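Local coordinates for flagellar hook protein FlgE (Caulobacter crescentus CB15, PDB 5AY6) that builds the flagellar hook, the universal joint that probably passes motor torque to the filament, here as a fragment of the longer protein, at residues Ile171-Val183 and Trp268-Gln280. Sequence-based numbering, arbitrary orientation.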
ATOM      1  N   ILE A 171      -0.477  19.849   1.645  1.00 13.72           N
ATOM      2  CA  ILE A 171      -0.929  20.501   2.864  1.00 16.07           C
ATOM      3  C   ILE A 171       0.164  21.413   3.415  1.00 20.93           C
ATOM      4  O   ILE A 171       1.083  20.954   4.095  1.00 18.68           O
ATOM      5  CB  ILE A 171      -1.318  19.473   3.933  1.00 12.30           C
ATOM      6  CG1 ILE A 171      -2.313  18.462   3.370  1.00 22.17           C
ATOM      7  CG2 ILE A 171      -1.909  20.174   5.140  1.00 24.64           C
ATOM      8  CD1 ILE A 171      -2.603  17.304   4.304  1.00 16.61           C
ATOM      9  N   PRO A 172       0.079  22.711   3.101  1.00 19.09           N
ATOM     10  CA  PRO A 172       1.053  23.691   3.591  1.00 20.02           C
ATOM     11  C   PRO A 172       0.896  23.981   5.082  1.00 26.49           C
ATOM     12  O   PRO A 172      -0.188  24.352   5.536  1.00 24.90           O
ATOM     13  CB  PRO A 172       0.742  24.937   2.755  1.00 25.15           C
ATOM     14  CG  PRO A 172      -0.692  24.783   2.383  1.00 25.95           C
ATOM     15  CD  PRO A 172      -0.910  23.315   2.191  1.00 20.71           C
ATOM     16  N   LEU A 173       1.975  23.801   5.835  1.00 14.35           N
ATOM     17  CA  LEU A 173       1.980  24.128   7.255  1.00 16.54           C
ATOM     18  C   LEU A 173       2.839  25.358   7.515  1.00 20.65           C
ATOM     19  O   LEU A 173       3.903  25.514   6.918  1.00 19.12           O
ATOM     20  CB  LEU A 173       2.509  22.953   8.085  1.00 18.38           C
ATOM     21  CG  LEU A 173       1.830  21.587   7.997  1.00 17.33           C
ATOM     22  CD1 LEU A 173       2.535  20.592   8.910  1.00 12.63           C
ATOM     23  CD2 LEU A 173       0.362  21.686   8.357  1.00 11.75           C
ATOM     24  N   SER A 174       2.374  26.235   8.399  1.00 13.33           N
ATOM     25  CA  SER A 174       3.226  27.290   8.928  1.00 19.45           C
ATOM     26  C   SER A 174       3.880  26.781  10.204  1.00 13.40           C
ATOM     27  O   SER A 174       3.193  26.321  11.111  1.00 17.03           O
ATOM     28  CB  SER A 174       2.431  28.567   9.203  1.00 13.53           C
ATOM     29  OG  SER A 174       1.877  29.078   8.005  1.00 18.00           O
ATOM     30  N   ASP A 175       5.203  26.848  10.275  1.00 16.54           N
ATOM     31  CA  ASP A 175       5.898  26.314  11.441  1.00 18.59           C
ATOM     32  C   ASP A 175       6.004  27.372  12.527  1.00 19.08           C
ATOM     33  O   ASP A 175       5.419  28.448  12.414  1.00 16.83           O
ATOM     34  CB  ASP A 175       7.286  25.781  11.060  1.00 17.60           C
ATOM     35  CG  ASP A 175       8.144  26.809  10.343  1.00 16.17           C
ATOM     36  OD1 ASP A 175       8.098  28.001  10.705  1.00 16.23           O
ATOM     37  OD2 ASP A 175       8.883  26.413   9.416  1.00 16.40           O
ATOM     38  N   SER A 176       6.764  27.069  13.573  1.00 15.23           N
ATOM     39  CA  SER A 176       6.887  27.972  14.714  1.00 13.88           C
ATOM     40  C   SER A 176       7.671  29.243  14.386  1.00 19.27           C
ATOM     41  O   SER A 176       7.733  30.159  15.202  1.00 22.22           O
ATOM     42  CB  SER A 176       7.544  27.247  15.886  1.00 14.31           C
ATOM     43  OG  SER A 176       8.825  26.758  15.518  1.00 17.26           O
ATOM     44  N   LYS A 177       8.277  29.294  13.204  1.00 19.54           N
ATOM     45  CA  LYS A 177       9.001  30.487  12.767  1.00 21.96           C
ATOM     46  C   LYS A 177       8.243  31.231  11.678  1.00 21.63           C
ATOM     47  O   LYS A 177       8.660  32.301  11.238  1.00 25.03           O
ATOM     48  CB  LYS A 177      10.397  30.125  12.261  1.00 20.49           C
ATOM     49  CG  LYS A 177      11.366  29.707  13.347  1.00 23.55           C
ATOM     50  CD  LYS A 177      12.727  29.368  12.765  1.00 21.82           C
ATOM     51  CE  LYS A 177      13.744  29.114  13.866  1.00 25.14           C
ATOM     52  NZ  LYS A 177      15.069  28.704  13.323  1.00 24.04           N
ATOM     53  N   GLY A 178       7.130  30.657  11.239  1.00 23.29           N
ATOM     54  CA  GLY A 178       6.329  31.266  10.193  1.00 27.73           C
ATOM     55  C   GLY A 178       6.730  30.816   8.799  1.00 33.29           C
ATOM     56  O   GLY A 178       6.170  31.285   7.806  1.00 30.70           O
ATOM     57  N   GLY A 179       7.703  29.911   8.724  1.00 26.51           N
ATOM     58  CA  GLY A 179       8.107  29.335   7.454  1.00 20.22           C
ATOM     59  C   GLY A 179       7.070  28.338   6.982  1.00 19.90           C
ATOM     60  O   GLY A 179       6.198  27.940   7.750  1.00 19.61           O
ATOM     61  N   GLN A 180       7.153  27.928   5.720  1.00 23.24           N
ATOM     62  CA  GLN A 180       6.165  27.001   5.182  1.00 20.76           C
ATOM     63  C   GLN A 180       6.763  25.617   4.955  1.00 22.35           C
ATOM     64  O   GLN A 180       7.675  25.441   4.145  1.00 23.13           O
ATOM     65  CB  GLN A 180       5.559  27.541   3.881  1.00 17.36           C
ATOM     66  CG  GLN A 180       4.385  26.707   3.366  1.00 28.97           C
ATOM     67  CD  GLN A 180       3.633  27.368   2.217  1.00 33.45           C
ATOM     68  OE1 GLN A 180       3.051  28.442   2.374  1.00 36.37           O
ATOM     69  NE2 GLN A 180       3.636  26.721   1.058  1.00 34.47           N
ATOM     70  N   ARG A 181       6.249  24.646   5.705  1.00 17.99           N
ATOM     71  CA  ARG A 181       6.578  23.236   5.512  1.00 20.60           C
ATOM     72  C   ARG A 181       5.467  22.567   4.723  1.00 24.18           C
ATOM     73  O   ARG A 181       4.300  22.638   5.109  1.00 19.56           O
ATOM     74  CB  ARG A 181       6.754  22.517   6.851  1.00 15.55           C
ATOM     75  CG  ARG A 181       7.671  23.212   7.825  1.00 13.63           C
ATOM     76  CD  ARG A 181       9.122  22.900   7.521  1.00 16.25           C
ATOM     77  NE  ARG A 181       9.935  24.095   7.699  1.00 37.70           N
ATOM     78  CZ  ARG A 181      10.443  24.806   6.700  1.00 25.70           C
ATOM     79  NH1 ARG A 181      10.251  24.419   5.449  1.00 24.71           N
ATOM     80  NH2 ARG A 181      11.170  25.885   6.957  1.00 34.53           N
ATOM     81  N   THR A 182       5.813  21.912   3.624  1.00 14.81           N
ATOM     82  CA  THR A 182       4.786  21.237   2.847  1.00 17.66           C
ATOM     83  C   THR A 182       4.682  19.776   3.257  1.00 25.17           C
ATOM     84  O   THR A 182       5.650  19.020   3.170  1.00 18.47           O
ATOM     85  CB  THR A 182       5.054  21.334   1.337  1.00 30.91           C
ATOM     86  OG1 THR A 182       5.026  22.711   0.940  1.00 28.51           O
ATOM     87  CG2 THR A 182       3.987  20.572   0.566  1.00 21.98           C
ATOM     88  N   VAL A 183       3.502  19.399   3.730  1.00 17.99           N
ATOM     89  CA  VAL A 183       3.189  18.008   4.010  1.00 17.67           C
ATOM     90  C   VAL A 183       2.277  17.535   2.893  1.00 13.87           C
ATOM     91  O   VAL A 183       1.409  18.276   2.443  1.00 14.27           O
ATOM     92  CB  VAL A 183       2.529  17.843   5.400  1.00 17.60           C
ATOM     93  CG1 VAL A 183       1.919  16.457   5.569  1.00 13.12           C
ATOM     94  CG2 VAL A 183       3.555  18.110   6.490  1.00 11.96           C
ATOM     95  N   TRP A 268      11.650  17.120  12.968  1.00 11.16           N
ATOM     96  CA  TRP A 268      12.092  18.212  12.097  1.00 10.97           C
ATOM     97  C   TRP A 268      13.612  18.233  11.949  1.00 10.80           C
ATOM     98  O   TRP A 268      14.340  17.986  12.907  1.00 13.40           O
ATOM     99  CB  TRP A 268      11.632  19.572  12.636  1.00 11.42           C
ATOM    100  CG  TRP A 268      10.163  19.857  12.550  1.00 10.10           C
ATOM    101  CD1 TRP A 268       9.334  20.205  13.583  1.00  9.50           C
ATOM    102  CD2 TRP A 268       9.350  19.846  11.373  1.00  9.77           C
ATOM    103  NE1 TRP A 268       8.058  20.406  13.120  1.00 13.62           N
ATOM    104  CE2 TRP A 268       8.039  20.194  11.761  1.00 10.70           C
ATOM    105  CE3 TRP A 268       9.598  19.576  10.021  1.00 12.28           C
ATOM    106  CZ2 TRP A 268       6.981  20.274  10.859  1.00 11.70           C
ATOM    107  CZ3 TRP A 268       8.544  19.657   9.121  1.00  9.02           C
ATOM    108  CH2 TRP A 268       7.254  20.003   9.546  1.00 16.67           C
ATOM    109  N   ALA A 269      14.085  18.533  10.746  1.00 11.19           N
ATOM    110  CA  ALA A 269      15.517  18.654  10.507  1.00 17.15           C
ATOM    111  C   ALA A 269      16.119  19.688  11.451  1.00 12.64           C
ATOM    112  O   ALA A 269      15.505  20.720  11.723  1.00 14.92           O
ATOM    113  CB  ALA A 269      15.789  19.029   9.059  1.00 15.69           C
ATOM    114  N   ASP A 270      17.305  19.393  11.969  1.00 15.89           N
ATOM    115  CA  ASP A 270      18.030  20.316  12.840  1.00 19.52           C
ATOM    116  C   ASP A 270      18.112  21.745  12.315  1.00 20.27           C
ATOM    117  O   ASP A 270      17.875  22.709  13.052  1.00 23.15           O
ATOM    118  CB  ASP A 270      19.453  19.822  13.058  1.00 31.57           C
ATOM    119  CG  ASP A 270      20.274  20.771  13.916  1.00 42.20           C
ATOM    120  OD1 ASP A 270      19.765  21.245  14.957  1.00 44.32           O
ATOM    121  OD2 ASP A 270      21.423  21.080  13.528  1.00 51.23           O
ATOM    122  N   ALA A 271      18.471  21.868  11.040  1.00 22.15           N
ATOM    123  CA  ALA A 271      18.704  23.164  10.397  1.00 23.71           C
ATOM    124  C   ALA A 271      17.493  24.088  10.459  1.00 25.54           C
ATOM    125  O   ALA A 271      17.643  25.307  10.540  1.00 27.78           O
ATOM    126  CB  ALA A 271      19.119  22.954   8.947  1.00 21.58           C
ATOM    127  N   LEU A 272      16.295  23.512  10.428  1.00 19.23           N
ATOM    128  CA  LEU A 272      15.076  24.310  10.467  1.00 17.89           C
ATOM    129  C   LEU A 272      14.913  24.989  11.825  1.00 22.81           C
ATOM    130  O   LEU A 272      14.408  26.109  11.908  1.00 18.88           O
ATOM    131  CB  LEU A 272      13.850  23.443  10.155  1.00 15.95           C
ATOM    132  CG  LEU A 272      13.890  22.712   8.814  1.00 13.80           C
ATOM    133  CD1 LEU A 272      12.721  21.749   8.676  1.00 17.31           C
ATOM    134  CD2 LEU A 272      13.900  23.706   7.657  1.00 21.04           C
ATOM    135  N   GLY A 273      15.347  24.304  12.884  1.00 15.94           N
ATOM    136  CA  GLY A 273      15.333  24.855  14.230  1.00 15.92           C
ATOM    137  C   GLY A 273      13.951  25.252  14.715  1.00 19.56           C
ATOM    138  O   GLY A 273      13.789  26.271  15.388  1.00 19.70           O
ATOM    139  N   ILE A 274      12.955  24.439  14.375  1.00 14.28           N
ATOM    140  CA  ILE A 274      11.561  24.746  14.682  1.00 16.91           C
ATOM    141  C   ILE A 274      10.976  23.792  15.719  1.00 19.31           C
ATOM    142  O   ILE A 274      11.535  22.722  15.981  1.00 15.10           O
ATOM    143  CB  ILE A 274      10.691  24.706  13.413  1.00 16.60           C
ATOM    144  CG1 ILE A 274      10.855  23.363  12.698  1.00 18.97           C
ATOM    145  CG2 ILE A 274      11.066  25.845  12.475  1.00 17.29           C
ATOM    146  CD1 ILE A 274      10.042  23.241  11.416  1.00 13.35           C
ATOM    147  N   ASP A 275       9.845  24.193  16.297  1.00 20.48           N
ATOM    148  CA  ASP A 275       9.221  23.476  17.410  1.00 17.63           C
ATOM    149  C   ASP A 275       8.419  22.256  16.985  1.00 16.79           C
ATOM    150  O   ASP A 275       8.085  22.089  15.814  1.00 14.58           O
ATOM    151  CB  ASP A 275       8.293  24.411  18.191  1.00 12.79           C
ATOM    152  CG  ASP A 275       9.032  25.569  18.833  1.00 21.83           C
ATOM    153  OD1 ASP A 275      10.222  25.405  19.171  1.00 21.02           O
ATOM    154  OD2 ASP A 275       8.416  26.645  18.999  1.00 23.32           O
ATOM    155  N   GLU A 276       8.105  21.415  17.966  1.00 13.65           N
ATOM    156  CA  GLU A 276       7.182  20.311  17.779  1.00  8.82           C
ATOM    157  C   GLU A 276       5.898  20.831  17.155  1.00 16.75           C
ATOM    158  O   GLU A 276       5.413  21.904  17.520  1.00 14.13           O
ATOM    159  CB  GLU A 276       6.890  19.624  19.111  1.00 12.96           C
ATOM    160  CG  GLU A 276       5.748  18.629  19.073  1.00  8.97           C
ATOM    161  CD  GLU A 276       5.614  17.874  20.378  1.00 18.82           C
ATOM    162  OE1 GLU A 276       6.642  17.357  20.857  1.00 19.04           O
ATOM    163  OE2 GLU A 276       4.493  17.804  20.926  1.00 15.44           O
ATOM    164  N   GLN A 277       5.359  20.080  16.203  1.00 15.56           N
ATOM    165  CA  GLN A 277       4.155  20.503  15.508  1.00 13.92           C
ATOM    166  C   GLN A 277       3.109  19.398  15.470  1.00 13.02           C
ATOM    167  O   GLN A 277       3.164  18.499  14.633  1.00 10.90           O
ATOM    168  CB  GLN A 277       4.495  20.963  14.091  1.00 10.81           C
ATOM    169  CG  GLN A 277       3.326  21.612  13.356  1.00 15.11           C
ATOM    170  CD  GLN A 277       3.725  22.867  12.596  1.00 17.71           C
ATOM    171  OE1 GLN A 277       4.912  23.148  12.406  1.00 10.82           O
ATOM    172  NE2 GLN A 277       2.727  23.637  12.166  1.00 14.20           N
ATOM    173  N   GLU A 278       2.154  19.480  16.390  1.00 12.20           N
ATOM    174  CA  GLU A 278       1.022  18.566  16.418  1.00  8.08           C
ATOM    175  C   GLU A 278      -0.098  19.170  15.583  1.00 13.38           C
ATOM    176  O   GLU A 278      -0.525  20.295  15.832  1.00 14.58           O
ATOM    177  CB  GLU A 278       0.562  18.316  17.855  1.00 11.49           C
ATOM    178  CG  GLU A 278      -0.601  17.353  18.000  1.00 14.89           C
ATOM    179  CD  GLU A 278      -0.989  17.132  19.450  1.00 17.16           C
ATOM    180  OE1 GLU A 278      -0.408  17.800  20.334  1.00 18.19           O
ATOM    181  OE2 GLU A 278      -1.879  16.296  19.708  1.00 22.10           O
ATOM    182  N   VAL A 279      -0.547  18.433  14.572  1.00 12.94           N
ATOM    183  CA  VAL A 279      -1.552  18.939  13.647  1.00 14.44           C
ATOM    184  C   VAL A 279      -2.724  17.977  13.484  1.00 12.01           C
ATOM    185  O   VAL A 279      -2.560  16.836  13.058  1.00  8.87           O
ATOM    186  CB  VAL A 279      -0.953  19.209  12.253  1.00 12.42           C
ATOM    187  CG1 VAL A 279      -1.923  20.026  11.422  1.00 12.70           C
ATOM    188  CG2 VAL A 279       0.368  19.938  12.365  1.00 18.33           C
ATOM    189  N   GLN A 280      -3.918  18.443  13.827  1.00 10.60           N
ATOM    190  CA  GLN A 280      -5.115  17.681  13.533  1.00  9.31           C
ATOM    191  C   GLN A 280      -5.355  17.702  12.026  1.00  9.49           C
ATOM    192  O   GLN A 280      -5.286  18.757  11.395  1.00 10.59           O
ATOM    193  CB  GLN A 280      -6.326  18.246  14.278  1.00 10.32           C
ATOM    194  CG  GLN A 280      -7.632  17.598  13.868  1.00  4.92           C
ATOM    195  CD  GLN A 280      -8.797  18.032  14.724  1.00 14.24           C
ATOM    196  OE1 GLN A 280      -8.615  18.663  15.766  1.00 20.18           O
ATOM    197  NE2 GLN A 280     -10.007  17.690  14.293  1.00 10.24           N
TER
HETATM  198  O   HOH W   1       7.127  24.229  14.189  1.00 16.07           O
HETATM  199  O   HOH W   2      15.950  28.456  16.242  1.00 35.49           O
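Q277 NE2 reaches S174 O at 2.9 Å, with the oxygen near the amide plane but the donor well above the carbonyl plane, and also binds the backbone of T4. S176 OG accepts an almost straight bond from D275 N (2.9 Å, 169°). K177, extended beyond CG, brings NZ to L272 O at 3.0 Å. Water 1 bridges S176 N, D275 O and Q277 OE1.

Within the turn, D175 OD1 takes the N-H groups of K177 and G179 from opposite faces of its carboxylate, while OD2 pairs with R181 NE (3.1 Å).

In the packing contacts, D175 and I274 cross at about a right angle (CG to CG2 3.7 Å). R181, bent at chi2 (-82°) and chi3, runs its methylenes obliquely along the W268 ring (CD to CZ3 3.7 Å). L272 CD2 covers one guanidinium face and I274 CD1 sits at its edge. L173 CD1 and V279 CG2 form an apolar tip-to-tip pair at 4.1 Å. With an alanine at D175, both N-H groups would probably lose their shared acceptor, R181 its salt-bridge mate and I274 CG2 its neighbour.

The Asx turn accompanies a type I turn plus G1 bulge; this hairpin of the five-stranded antiparallel sheet packs on the loop entering strand 277-291 of the mixed sheet, and on that strand's start.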